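Local structure of N-alpha-acetyltransferase (Sulfolobus solfataricus P2, 4R3K) at residues D20-I25 against Y37-F42. The protein transfers an acetyl group from acetyl-CoA to the free alpha-amino group at protein N-termini, with a preference for N-terminal serine. Residues are numbered along the deposited sequence; the frame is centred on the assembly and turned at random.
Sequences DDIDQI and YPYYFF
With its ring carbon CG trans to its own backbone N (chi1 -178°), Y39 reaches across to I22, whose methyl CG2, also trans to N, lies alongside the ring. The two side chains cross at about a right angle, and the I22 CG2 methyl rests 3.5 Å from Y39 CE2, near CD2 as well. D23 meets these same two ring carbons, but at the ring edge: carboxylate oxygen OD1 lies near the ring plane, 3.8 Å from Y39 CE2, with carboxylate and ring planes turned 48° apart. An oxygen so placed may feel a weak electrostatic attraction to the ring-edge hydrogens at this exposed margin.

Deeper in, F42 CB lies against both branches of I22, nearest to CD1 at 4.0 Å. The side chains of F42 and I25 pass one another in opposing senses, and the I25 CG2 methyl approaches F42 CE1 to 3.6 Å. No hydrogen bond joins the segments; isoleucine methyls against the rings of Y39 and F42 and the CB of F42 carry the contact. I26 of helix 22-32 also touches Y39 and F42, while Y65 and M67 of strand 61-72 receive I25 and F42 respectively. The example illustrates how helices 22-32 and 39-49 pack against each other through their N-terminal parts and onto the central sheet, the paired N-terminal helices of the GNAT fold, with substrate-binding Y37 just ahead of the second helix.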
ATOM      1  N   ASP A  20     -10.668  14.996   5.652  1.00 46.18           N
ATOM      2  CA  ASP A  20     -11.241  15.654   4.475  1.00 46.78           C
ATOM      3  C   ASP A  20     -10.828  15.053   3.121  1.00 44.57           C
ATOM      4  O   ASP A  20     -11.466  15.334   2.106  1.00 42.08           O
ATOM      5  CB  ASP A  20     -10.886  17.139   4.483  1.00 68.20           C
ATOM      6  CG  ASP A  20     -11.643  17.911   5.543  1.00 87.40           C
ATOM      7  OD1 ASP A  20     -12.809  17.557   5.821  1.00 95.15           O
ATOM      8  OD2 ASP A  20     -11.073  18.876   6.095  1.00 95.16           O
ATOM      9  N   ASP A  21      -9.764  14.250   3.100  1.00 36.87           N
ATOM     10  CA  ASP A  21      -9.311  13.594   1.877  1.00 34.82           C
ATOM     11  C   ASP A  21     -10.082  12.311   1.547  1.00 44.99           C
ATOM     12  O   ASP A  21     -10.027  11.827   0.419  1.00 33.23           O
ATOM     13  CB  ASP A  21      -7.818  13.235   1.971  1.00 31.97           C
ATOM     14  CG  ASP A  21      -6.925  14.447   2.151  1.00 43.72           C
ATOM     15  OD1 ASP A  21      -7.229  15.523   1.591  1.00 45.57           O
ATOM     16  OD2 ASP A  21      -5.903  14.313   2.853  1.00 46.65           O
ATOM     17  N   ILE A  22     -10.771  11.746   2.535  1.00 37.17           N
ATOM     18  CA  ILE A  22     -11.331  10.396   2.402  1.00 34.52           C
ATOM     19  C   ILE A  22     -12.264  10.239   1.207  1.00 34.91           C
ATOM     20  O   ILE A  22     -12.179   9.255   0.475  1.00 34.19           O
ATOM     21  CB  ILE A  22     -12.110   9.986   3.672  1.00 41.72           C
ATOM     22  CG1 ILE A  22     -11.165   9.928   4.872  1.00 39.50           C
ATOM     23  CG2 ILE A  22     -12.767   8.634   3.472  1.00 33.84           C
ATOM     24  CD1 ILE A  22     -10.099   8.910   4.718  1.00 34.96           C
ATOM     25  N   ASP A  23     -13.151  11.207   1.018  1.00 38.23           N
ATOM     26  CA  ASP A  23     -14.076  11.181  -0.106  1.00 43.57           C
ATOM     27  C   ASP A  23     -13.357  11.068  -1.456  1.00 49.88           C
ATOM     28  O   ASP A  23     -13.780  10.303  -2.318  1.00 40.52           O
ATOM     29  CB  ASP A  23     -14.965  12.419  -0.076  1.00 48.10           C
ATOM     30  CG  ASP A  23     -16.105  12.293   0.937  1.00 75.00           C
ATOM     31  OD1 ASP A  23     -16.438  11.151   1.331  1.00 79.63           O
ATOM     32  OD2 ASP A  23     -16.676  13.334   1.336  1.00 86.69           O
ATOM     33  N   GLN A  24     -12.257  11.798  -1.631  1.00 38.68           N
ATOM     34  CA  GLN A  24     -11.504  11.733  -2.885  1.00 43.06           C
ATOM     35  C   GLN A  24     -10.785  10.399  -3.022  1.00 38.78           C
ATOM     36  O   GLN A  24     -10.732   9.823  -4.106  1.00 35.76           O
ATOM     37  CB  GLN A  24     -10.489  12.876  -2.980  1.00 45.10           C
ATOM     38  CG  GLN A  24     -11.098  14.219  -3.358  1.00 52.58           C
ATOM     39  CD  GLN A  24     -10.126  15.364  -3.161  1.00 56.21           C
ATOM     40  OE1 GLN A  24      -9.310  15.659  -4.035  1.00 56.51           O
ATOM     41  NE2 GLN A  24     -10.197  16.006  -2.001  1.00 57.06           N
ATOM     42  N   ILE A  25     -10.218   9.928  -1.916  1.00 33.26           N
ATOM     43  CA  ILE A  25      -9.550   8.643  -1.883  1.00 29.33           C
ATOM     44  C   ILE A  25     -10.497   7.556  -2.340  1.00 33.07           C
ATOM     45  O   ILE A  25     -10.137   6.709  -3.167  1.00 37.24           O
ATOM     46  CB  ILE A  25      -9.026   8.317  -0.476  1.00 31.53           C
ATOM     47  CG1 ILE A  25      -7.796   9.184  -0.156  1.00 32.99           C
ATOM     48  CG2 ILE A  25      -8.686   6.823  -0.365  1.00 26.22           C
ATOM     49  CD1 ILE A  25      -7.367   9.145   1.313  1.00 33.04           C
ATOM     50  N   TYR A  37     -13.457  -0.840  -0.441  1.00 41.31           N
ATOM     51  CA  TYR A  37     -13.693  -0.824   0.987  1.00 40.31           C
ATOM     52  C   TYR A  37     -14.698   0.277   1.370  1.00 40.10           C
ATOM     53  O   TYR A  37     -14.755   1.325   0.730  1.00 40.90           O
ATOM     54  CB  TYR A  37     -12.365  -0.638   1.718  1.00 35.40           C
ATOM     55  CG  TYR A  37     -11.371  -1.773   1.519  1.00 40.55           C
ATOM     56  CD1 TYR A  37     -11.624  -3.034   2.047  1.00 41.17           C
ATOM     57  CD2 TYR A  37     -10.173  -1.580   0.820  1.00 41.19           C
ATOM     58  CE1 TYR A  37     -10.728  -4.073   1.886  1.00 38.30           C
ATOM     59  CE2 TYR A  37      -9.263  -2.624   0.654  1.00 37.64           C
ATOM     60  CZ  TYR A  37      -9.550  -3.871   1.194  1.00 42.68           C
ATOM     61  OH  TYR A  37      -8.674  -4.932   1.054  1.00 42.46           O
ATOM     62  N   PRO A  38     -15.491   0.041   2.422  1.00 34.56           N
ATOM     63  CA  PRO A  38     -16.457   1.040   2.894  1.00 35.25           C
ATOM     64  C   PRO A  38     -15.785   2.234   3.564  1.00 35.76           C
ATOM     65  O   PRO A  38     -14.647   2.121   4.024  1.00 32.65           O
ATOM     66  CB  PRO A  38     -17.293   0.255   3.902  1.00 36.70           C
ATOM     67  CG  PRO A  38     -16.332  -0.728   4.456  1.00 43.24           C
ATOM     68  CD  PRO A  38     -15.450  -1.135   3.305  1.00 37.73           C
ATOM     69  N   TYR A  39     -16.494   3.359   3.619  1.00 33.28           N
ATOM     70  CA  TYR A  39     -15.997   4.587   4.234  1.00 31.25           C
ATOM     71  C   TYR A  39     -15.373   4.372   5.625  1.00 30.82           C
ATOM     72  O   TYR A  39     -14.298   4.900   5.892  1.00 26.90           O
ATOM     73  CB  TYR A  39     -17.137   5.620   4.322  1.00 34.52           C
ATOM     74  CG  TYR A  39     -16.752   6.971   4.911  1.00 39.16           C
ATOM     75  CD1 TYR A  39     -16.825   7.204   6.279  1.00 42.59           C
ATOM     76  CD2 TYR A  39     -16.337   8.019   4.097  1.00 41.65           C
ATOM     77  CE1 TYR A  39     -16.483   8.436   6.823  1.00 40.89           C
ATOM     78  CE2 TYR A  39     -15.987   9.259   4.636  1.00 38.41           C
ATOM     79  CZ  TYR A  39     -16.059   9.457   5.997  1.00 42.15           C
ATOM     80  OH  TYR A  39     -15.718  10.678   6.534  1.00 46.30           O
ATOM     81  N   TYR A  40     -16.036   3.613   6.510  1.00 29.73           N
ATOM     82  CA  TYR A  40     -15.507   3.442   7.869  1.00 31.26           C
ATOM     83  C   TYR A  40     -14.133   2.739   7.910  1.00 29.06           C
ATOM     84  O   TYR A  40     -13.352   2.931   8.841  1.00 31.08           O
ATOM     85  CB  TYR A  40     -16.503   2.679   8.756  1.00 34.30           C
ATOM     86  CG  TYR A  40     -16.685   1.213   8.434  1.00 34.28           C
ATOM     87  CD1 TYR A  40     -15.740   0.270   8.831  1.00 33.12           C
ATOM     88  CD2 TYR A  40     -17.826   0.765   7.783  1.00 37.34           C
ATOM     89  CE1 TYR A  40     -15.905  -1.078   8.558  1.00 35.42           C
ATOM     90  CE2 TYR A  40     -18.012  -0.586   7.511  1.00 40.64           C
ATOM     91  CZ  TYR A  40     -17.040  -1.495   7.899  1.00 41.64           C
ATOM     92  OH  TYR A  40     -17.199  -2.820   7.623  1.00 45.44           O
ATOM     93  N   PHE A  41     -13.870   1.910   6.908  1.00 27.16           N
ATOM     94  CA  PHE A  41     -12.636   1.144   6.822  1.00 28.84           C
ATOM     95  C   PHE A  41     -11.469   2.106   6.588  1.00 28.48           C
ATOM     96  O   PHE A  41     -10.420   1.990   7.224  1.00 25.88           O
ATOM     97  CB  PHE A  41     -12.762   0.117   5.701  1.00 25.91           C
ATOM     98  CG  PHE A  41     -11.559  -0.760   5.493  1.00 32.16           C
ATOM     99  CD1 PHE A  41     -11.490  -2.011   6.077  1.00 29.71           C
ATOM    100  CD2 PHE A  41     -10.538  -0.369   4.637  1.00 34.36           C
ATOM    101  CE1 PHE A  41     -10.400  -2.839   5.846  1.00 30.59           C
ATOM    102  CE2 PHE A  41      -9.448  -1.192   4.405  1.00 35.81           C
ATOM    103  CZ  PHE A  41      -9.380  -2.428   5.011  1.00 31.37           C
ATOM    104  N   PHE A  42     -11.672   3.074   5.696  1.00 29.37           N
ATOM    105  CA  PHE A  42     -10.670   4.110   5.439  1.00 30.12           C
ATOM    106  C   PHE A  42     -10.406   4.951   6.667  1.00 29.51           C
ATOM    107  O   PHE A  42      -9.254   5.264   6.991  1.00 27.77           O
ATOM    108  CB  PHE A  42     -11.105   5.016   4.293  1.00 29.70           C
ATOM    109  CG  PHE A  42     -11.000   4.369   2.952  1.00 31.15           C
ATOM    110  CD1 PHE A  42      -9.784   4.286   2.307  1.00 30.92           C
ATOM    111  CD2 PHE A  42     -12.112   3.821   2.348  1.00 36.03           C
ATOM    112  CE1 PHE A  42      -9.687   3.681   1.067  1.00 36.78           C
ATOM    113  CE2 PHE A  42     -12.018   3.215   1.120  1.00 35.63           C
ATOM    114  CZ  PHE A  42     -10.811   3.149   0.475  1.00 37.05           C
TER